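Putative rRNA methylase (Clostridium thermocellum ATCC 27405, PDB 3EEY) binds S-adenosylmethionine in a Rossmann-like fold and is probably a methyltransferase, possibly one that modifies ribosomal RNA. Local coordinates at residues 55-60 with 78-83; 49-54 with 88-93. All blocks are in the same frame, centred on the assembly; numbering follows the deposited sequence.

Interaction 1 of 2, residues 55-60 with 78-83; sequences IQDKAI and LIKDGH. With SAM (S-adenosylmethionine), chain K.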
loop_
_atom_site.group_PDB
_atom_site.type_symbol
_atom_site.label_atom_id
_atom_site.label_comp_id
_atom_site.label_asym_id
_atom_site.label_seq_id
_atom_site.Cartn_x
_atom_site.Cartn_y
_atom_site.Cartn_z
ATOM N N ILE A 55 -1.878 27.416 -9.198
ATOM C CA ILE A 55 -1.479 28.397 -10.206
ATOM C C ILE A 55 -2.680 29.067 -10.878
ATOM O O ILE A 55 -2.508 29.955 -11.716
ATOM C CB ILE A 55 -0.535 27.786 -11.290
ATOM C CG1 ILE A 55 -1.203 26.612 -12.016
ATOM C CG2 ILE A 55 0.794 27.369 -10.676
ATOM C CD1 ILE A 55 -0.453 26.129 -13.241
ATOM N N GLN A 56 -3.887 28.640 -10.505
ATOM C CA GLN A 56 -5.116 29.187 -11.078
ATOM C C GLN A 56 -5.868 30.055 -10.074
ATOM O O GLN A 56 -5.941 29.717 -8.891
ATOM C CB GLN A 56 -6.024 28.065 -11.581
ATOM C CG GLN A 56 -5.464 27.277 -12.761
ATOM C CD GLN A 56 -6.468 26.298 -13.353
ATOM O OE1 GLN A 56 -7.593 26.668 -13.690
ATOM N NE2 GLN A 56 -6.058 25.041 -13.492
ATOM N N ASP A 57 -6.419 31.168 -10.563
ATOM C CA ASP A 57 -7.224 32.091 -9.756
ATOM C C ASP A 57 -8.563 31.477 -9.368
ATOM O O ASP A 57 -9.087 31.749 -8.284
ATOM C CB ASP A 57 -7.466 33.403 -10.510
ATOM C CG ASP A 57 -6.256 34.318 -10.504
ATOM O OD1 ASP A 57 -5.731 34.625 -9.412
ATOM O OD2 ASP A 57 -5.838 34.744 -11.600
ATOM N N LYS A 58 -9.101 30.656 -10.271
ATOM C CA LYS A 58 -10.359 29.935 -10.075
ATOM C C LYS A 58 -10.240 28.931 -8.926
ATOM O O LYS A 58 -11.162 28.779 -8.123
ATOM C CB LYS A 58 -10.753 29.223 -11.376
ATOM C CG LYS A 58 -12.084 28.490 -11.339
ATOM C CD LYS A 58 -12.325 27.721 -12.636
ATOM C CE LYS A 58 -13.461 26.710 -12.499
ATOM N NZ LYS A 58 -14.789 27.351 -12.283
ATOM N N ALA A 59 -9.092 28.268 -8.849
ATOM C CA ALA A 59 -8.828 27.275 -7.816
ATOM C C ALA A 59 -8.588 27.879 -6.431
ATOM O O ALA A 59 -9.007 27.301 -5.428
ATOM C CB ALA A 59 -7.665 26.401 -8.222
ATOM N N ILE A 60 -7.917 29.030 -6.379
ATOM C CA ILE A 60 -7.691 29.750 -5.120
ATOM C C ILE A 60 -9.016 30.275 -4.545
ATOM O O ILE A 60 -9.244 30.197 -3.337
ATOM C CB ILE A 60 -6.620 30.890 -5.282
ATOM C CG1 ILE A 60 -5.244 30.311 -5.655
ATOM C CG2 ILE A 60 -6.506 31.764 -4.022
ATOM C CD1 ILE A 60 -4.544 29.488 -4.557
ATOM N N LEU A 78 -3.173 30.553 1.749
ATOM C CA LEU A 78 -3.304 30.230 0.330
ATOM C C LEU A 78 -2.382 31.091 -0.516
ATOM O O LEU A 78 -2.381 32.319 -0.401
ATOM C CB LEU A 78 -4.753 30.383 -0.142
ATOM C CG LEU A 78 -5.787 29.393 0.408
ATOM C CD1 LEU A 78 -7.174 29.743 -0.097
ATOM C CD2 LEU A 78 -5.431 27.960 0.046
ATOM N N ILE A 79 -1.602 30.431 -1.368
ATOM C CA ILE A 79 -0.563 31.079 -2.162
ATOM C C ILE A 79 -0.813 30.795 -3.636
ATOM O O ILE A 79 -0.920 29.637 -4.040
ATOM C CB ILE A 79 0.844 30.584 -1.734
ATOM C CG1 ILE A 79 1.176 31.091 -0.323
ATOM C CG2 ILE A 79 1.904 31.049 -2.706
ATOM C CD1 ILE A 79 1.966 30.120 0.512
ATOM N N LYS A 80 -0.938 31.853 -4.435
ATOM C CA LYS A 80 -1.083 31.690 -5.870
ATOM C C LYS A 80 0.301 31.672 -6.525
ATOM O O LYS A 80 0.744 32.645 -7.145
ATOM C CB LYS A 80 -1.985 32.767 -6.481
ATOM C CG LYS A 80 -2.499 32.404 -7.873
ATOM C CD LYS A 80 -2.507 33.613 -8.791
ATOM C CE LYS A 80 -2.650 33.197 -10.240
ATOM N NZ LYS A 80 -2.530 34.356 -11.165
ATOM N N ASP A 81 0.983 30.548 -6.353
ATOM C CA ASP A 81 2.266 30.293 -6.991
ATOM C C ASP A 81 2.397 28.789 -7.203
ATOM O O ASP A 81 1.659 28.003 -6.608
ATOM C CB ASP A 81 3.410 30.815 -6.113
ATOM C CG ASP A 81 4.699 31.073 -6.893
ATOM O OD1 ASP A 81 4.753 30.812 -8.118
ATOM O OD2 ASP A 81 5.669 31.542 -6.262
ATOM N N GLY A 82 3.327 28.390 -8.064
ATOM C CA GLY A 82 3.612 26.982 -8.276
ATOM C C GLY A 82 4.190 26.325 -7.043
ATOM O O GLY A 82 4.883 26.971 -6.266
ATOM N N HIS A 83 3.891 25.040 -6.864
ATOM C CA HIS A 83 4.392 24.258 -5.738
ATOM C C HIS A 83 5.900 24.044 -5.802
ATOM O O HIS A 83 6.531 23.798 -4.777
ATOM C CB HIS A 83 3.650 22.914 -5.572
ATOM C CG HIS A 83 3.409 22.163 -6.851
ATOM N ND1 HIS A 83 2.246 21.462 -7.082
ATOM C CD2 HIS A 83 4.172 21.992 -7.960
ATOM C CE1 HIS A 83 2.304 20.888 -8.272
ATOM N NE2 HIS A 83 3.462 21.197 -8.828
HETATM N N SAM K . -6.577 18.156 -4.354
HETATM C CA SAM K . -7.392 18.833 -5.411
HETATM C C SAM K . -8.876 18.895 -5.044
HETATM O O SAM K . -9.756 19.085 -5.892
HETATM O OXT SAM K . -9.228 18.770 -3.871
HETATM C CB SAM K . -7.153 18.183 -6.769
HETATM C CG SAM K . -5.919 18.738 -7.473
HETATM S SD SAM K . -6.074 18.792 -9.279
HETATM C CE SAM K . -5.938 17.026 -9.672
HETATM C "C5'" SAM K . -4.445 19.453 -9.727
HETATM C "C4'" SAM K . -4.339 20.933 -9.346
HETATM O "O4'" SAM K . -2.990 21.360 -9.325
HETATM C "C3'" SAM K . -5.082 21.840 -10.325
HETATM O "O3'" SAM K . -5.940 22.681 -9.589
HETATM C "C2'" SAM K . -3.994 22.639 -11.016
HETATM O "O2'" SAM K . -4.396 23.956 -11.346
HETATM C "C1'" SAM K . -2.892 22.619 -9.963
HETATM N N9 SAM K . -1.538 22.833 -10.512
HETATM C C8 SAM K . -1.079 22.601 -11.787
HETATM N N7 SAM K . 0.231 22.949 -11.837
HETATM C C5 SAM K . 0.604 23.398 -10.613
HETATM C C6 SAM K . 1.802 23.879 -10.097
HETATM N N6 SAM K . 2.902 23.967 -10.841
HETATM N N1 SAM K . 1.846 24.277 -8.780
HETATM C C2 SAM K . 0.737 24.212 -7.964
HETATM N N3 SAM K . -0.438 23.726 -8.479
HETATM C C4 SAM K . -0.504 23.332 -9.776
#
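Ile55 and His83 hold the adenine of SAM between them, one against each face. Ile55 has CG1 in the crowded position between backbone N and carbonyl carbon (chi1 59°), and its branches lie on the purine. CD1 is 3.5 Å from SAM N7, and CG2 touches both SAM C6 and Gly82 CA. The His83 ring has SAM N1 over its centre, 3.2 Å above the plane. His83 N donates a fairly straight bond to the same N1 (2.9 Å, 161°). Gln56, extended beyond CG, reaches the ribose, where NE2 donates to SAM O2' at 2.9 Å. Farther from the ligand, Lys80 crosses Asp57 obliquely. Their salt bridge is long, with NZ 3.4 Å from Asp57 OD2. The Lys80 shaft also crosses Ile60 at about a right angle, CG to Ile60 CG1 at 4.1 Å. Ile60 CD1 rests near Ile79 O, and Leu78 CD1 lies near Ile60 O. Gln56 is the N-cap of helix 57-69. The contact joins this helix start to the end of edge strand 76-79, closing the beta-alpha-beta unit begun by strand 49-53, with Leu78 also touching Thr63 and Thr64 of the helix.

Interaction 2 of 2, residues 49-54 with 88-93; sequences RVFGFD and KYIDCP. With SAM (S-adenosylmethionine), chain K.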
loop_
_atom_site.group_PDB
_atom_site.type_symbol
_atom_site.label_atom_id
_atom_site.label_comp_id
_atom_site.label_asym_id
_atom_site.label_seq_id
_atom_site.Cartn_x
_atom_site.Cartn_y
_atom_site.Cartn_z
ATOM N N ARG A 49 -0.985 24.918 11.026
ATOM C CA ARG A 49 -0.885 25.738 9.823
ATOM C C ARG A 49 -0.904 24.876 8.558
ATOM O O ARG A 49 -0.211 23.875 8.476
ATOM C CB ARG A 49 0.373 26.625 9.894
ATOM C CG ARG A 49 0.709 27.453 8.638
ATOM C CD ARG A 49 -0.374 28.468 8.242
ATOM N NE ARG A 49 -0.841 29.262 9.379
ATOM C CZ ARG A 49 -1.781 30.200 9.316
ATOM N NH1 ARG A 49 -2.373 30.492 8.164
ATOM N NH2 ARG A 49 -2.127 30.855 10.415
ATOM N N VAL A 50 -1.719 25.279 7.589
ATOM C CA VAL A 50 -1.782 24.653 6.281
ATOM C C VAL A 50 -1.360 25.660 5.205
ATOM O O VAL A 50 -1.934 26.741 5.101
ATOM C CB VAL A 50 -3.221 24.168 5.943
ATOM C CG1 VAL A 50 -3.253 23.434 4.592
ATOM C CG2 VAL A 50 -3.784 23.300 7.051
ATOM N N PHE A 51 -0.355 25.300 4.412
ATOM C CA PHE A 51 0.005 26.074 3.237
ATOM C C PHE A 51 -0.627 25.428 2.016
ATOM O O PHE A 51 -0.467 24.233 1.780
ATOM C CB PHE A 51 1.528 26.162 3.073
ATOM C CG PHE A 51 2.204 27.034 4.095
ATOM C CD1 PHE A 51 2.287 28.411 3.904
ATOM C CD2 PHE A 51 2.759 26.483 5.246
ATOM C CE1 PHE A 51 2.912 29.227 4.845
ATOM C CE2 PHE A 51 3.389 27.289 6.194
ATOM C CZ PHE A 51 3.466 28.663 5.992
ATOM N N GLY A 52 -1.362 26.222 1.253
ATOM C CA GLY A 52 -2.003 25.748 0.034
ATOM C C GLY A 52 -1.486 26.453 -1.201
ATOM O O GLY A 52 -1.241 27.654 -1.174
ATOM N N PHE A 53 -1.320 25.701 -2.282
ATOM C CA PHE A 53 -0.729 26.204 -3.514
ATOM C C PHE A 53 -1.588 25.848 -4.711
ATOM O O PHE A 53 -2.092 24.725 -4.800
ATOM C CB PHE A 53 0.666 25.593 -3.741
ATOM C CG PHE A 53 1.717 26.083 -2.791
ATOM C CD1 PHE A 53 2.469 27.222 -3.088
ATOM C CD2 PHE A 53 1.975 25.402 -1.610
ATOM C CE1 PHE A 53 3.450 27.682 -2.212
ATOM C CE2 PHE A 53 2.949 25.856 -0.727
ATOM C CZ PHE A 53 3.679 27.003 -1.025
ATOM N N ASP A 54 -1.743 26.803 -5.623
ATOM C CA ASP A 54 -2.258 26.545 -6.966
ATOM C C ASP A 54 -1.849 27.683 -7.896
ATOM O O ASP A 54 -1.508 28.777 -7.440
ATOM C CB ASP A 54 -3.778 26.370 -6.965
ATOM C CG ASP A 54 -4.250 25.373 -8.012
ATOM O OD1 ASP A 54 -4.077 25.627 -9.220
ATOM O OD2 ASP A 54 -4.809 24.327 -7.626
ATOM N N LYS A 88 10.120 29.225 -0.938
ATOM C CA LYS A 88 10.089 30.686 -0.798
ATOM C C LYS A 88 9.110 31.163 0.281
ATOM O O LYS A 88 9.197 32.301 0.746
ATOM C CB LYS A 88 9.730 31.347 -2.133
ATOM C CG LYS A 88 10.785 31.184 -3.213
ATOM C CD LYS A 88 10.336 31.754 -4.540
ATOM C CE LYS A 88 11.371 31.460 -5.606
ATOM N NZ LYS A 88 10.899 31.801 -6.973
ATOM N N TYR A 89 8.188 30.290 0.679
ATOM C CA TYR A 89 7.096 30.685 1.550
ATOM C C TYR A 89 7.141 29.959 2.881
ATOM O O TYR A 89 6.533 30.397 3.858
ATOM C CB TYR A 89 5.762 30.422 0.856
ATOM C CG TYR A 89 5.603 31.123 -0.472
ATOM C CD1 TYR A 89 5.062 32.409 -0.544
ATOM C CD2 TYR A 89 5.972 30.494 -1.661
ATOM C CE1 TYR A 89 4.903 33.056 -1.774
ATOM C CE2 TYR A 89 5.819 31.132 -2.894
ATOM C CZ TYR A 89 5.288 32.413 -2.939
ATOM O OH TYR A 89 5.123 33.042 -4.148
ATOM N N ILE A 90 7.861 28.839 2.910
ATOM C CA ILE A 90 7.933 27.981 4.090
ATOM C C ILE A 90 9.395 27.849 4.529
ATOM O O ILE A 90 10.273 27.592 3.701
ATOM C CB ILE A 90 7.303 26.580 3.812
ATOM C CG1 ILE A 90 5.909 26.733 3.185
ATOM C CG2 ILE A 90 7.223 25.747 5.095
ATOM C CD1 ILE A 90 5.386 25.512 2.460
ATOM N N ASP A 91 9.652 28.042 5.822
ATOM C CA ASP A 91 11.005 27.936 6.373
ATOM C C ASP A 91 11.090 26.975 7.560
ATOM O O ASP A 91 12.186 26.589 7.976
ATOM C CB ASP A 91 11.558 29.322 6.746
ATOM C CG ASP A 91 10.715 30.045 7.796
ATOM O OD1 ASP A 91 9.506 29.746 7.938
ATOM O OD2 ASP A 91 11.267 30.933 8.481
ATOM N N CYS A 92 9.931 26.598 8.093
ATOM C CA CYS A 92 9.829 25.629 9.187
ATOM C C CYS A 92 9.748 24.202 8.623
ATOM O O CYS A 92 9.390 24.025 7.455
ATOM C CB CYS A 92 8.590 25.939 10.036
ATOM S SG CYS A 92 7.047 25.856 9.104
ATOM N N PRO A 93 10.108 23.182 9.433
ATOM C CA PRO A 93 9.873 21.795 9.016
ATOM C C PRO A 93 8.387 21.418 8.953
ATOM O O PRO A 93 7.623 21.734 9.872
ATOM C CB PRO A 93 10.575 20.973 10.107
ATOM C CG PRO A 93 11.490 21.927 10.794
ATOM C CD PRO A 93 10.798 23.241 10.734
HETATM N N SAM K . -6.577 18.156 -4.354
HETATM C CA SAM K . -7.392 18.833 -5.411
HETATM C C SAM K . -8.876 18.895 -5.044
HETATM O O SAM K . -9.756 19.085 -5.892
HETATM O OXT SAM K . -9.228 18.770 -3.871
HETATM C CB SAM K . -7.153 18.183 -6.769
HETATM C CG SAM K . -5.919 18.738 -7.473
HETATM S SD SAM K . -6.074 18.792 -9.279
HETATM C CE SAM K . -5.938 17.026 -9.672
HETATM C "C5'" SAM K . -4.445 19.453 -9.727
HETATM C "C4'" SAM K . -4.339 20.933 -9.346
HETATM O "O4'" SAM K . -2.990 21.360 -9.325
HETATM C "C3'" SAM K . -5.082 21.840 -10.325
HETATM O "O3'" SAM K . -5.940 22.681 -9.589
HETATM C "C2'" SAM K . -3.994 22.639 -11.016
HETATM O "O2'" SAM K . -4.396 23.956 -11.346
HETATM C "C1'" SAM K . -2.892 22.619 -9.963
HETATM N N9 SAM K . -1.538 22.833 -10.512
HETATM C C8 SAM K . -1.079 22.601 -11.787
HETATM N N7 SAM K . 0.231 22.949 -11.837
HETATM C C5 SAM K . 0.604 23.398 -10.613
HETATM C C6 SAM K . 1.802 23.879 -10.097
HETATM N N6 SAM K . 2.902 23.967 -10.841
HETATM N N1 SAM K . 1.846 24.277 -8.780
HETATM C C2 SAM K . 0.737 24.212 -7.964
HETATM N N3 SAM K . -0.438 23.726 -8.479
HETATM C C4 SAM K . -0.504 23.332 -9.776
#
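Phe51 points from strand 49-53 to the loop at 88-93. Phe53 sets off to one side, but its ring end comes near. Two loop side chains fit against them. Ile90 is the main bump. It meets Phe51 tip to tip, and its CG1 sits over the middle of the Phe51 ring. This is a CH-pi contact, 3.8 Å from CG1 to the ring centroid and 11° off the normal. Ile90 CD1 extends past the ring centre and fills the angle between the two phenylalanines. There it lies 4.0 Å from Phe51 CB and 4.0 Å from Phe53 CE2, at the Phe53 edge. Ile90 thus presses on a face of one ring and an edge of the other. Tyr89 takes another part of the Phe53 rim. Phe53 turns its edge toward the Tyr89 face in an offset edge-to-face pair, with planes at 68°. The closest atoms are Phe53 CE1 and Tyr89 CD2, 3.8 Å apart. Both phenylalanines carry CG anti to the carbonyl carbon (chi1 near -70°), so both rings lean the same way from the strand. No hydrogen bond crosses between the segments. Next after Phe53, Asp54 bonds to SAM instead: OD1 accepts from SAM O2' at 2.7 Å and OD2 from SAM O3' at 2.8 Å. An acidic residue here, gripping both ribose hydroxyls, is a hallmark of Rossmann-like methyltransferases. Strand 49-53 lies between strands 25-28 and 76-79, and the loop side chains pack across this part of the sheet, Ile90 on Val27 and Tyr89 on Ile79.

Interaction 1 is nested within the chain loop closed by interaction 2, and their centres are 13 Å apart. Strand pairing joins them, with Ile79 N 2.8 Å from Gly52 O in a probable hydrogen bond. Tyr89 is a second bridge. Its OH is 2.6 Å from Asp81 OD2, probably hydrogen-bonded, and its CZ packs 3.7 Å from Ile79 CG2. Near the ligand, Ala59 CB lies 3.6 Å from Asp54 CG. The two interactions share the SAM site. Asp54 and Gln56, one from each interaction, both bond to SAM O2'. Phe53 of interaction 2 lies behind the site, its side chain about 4 Å from that of His83 (nearest atoms).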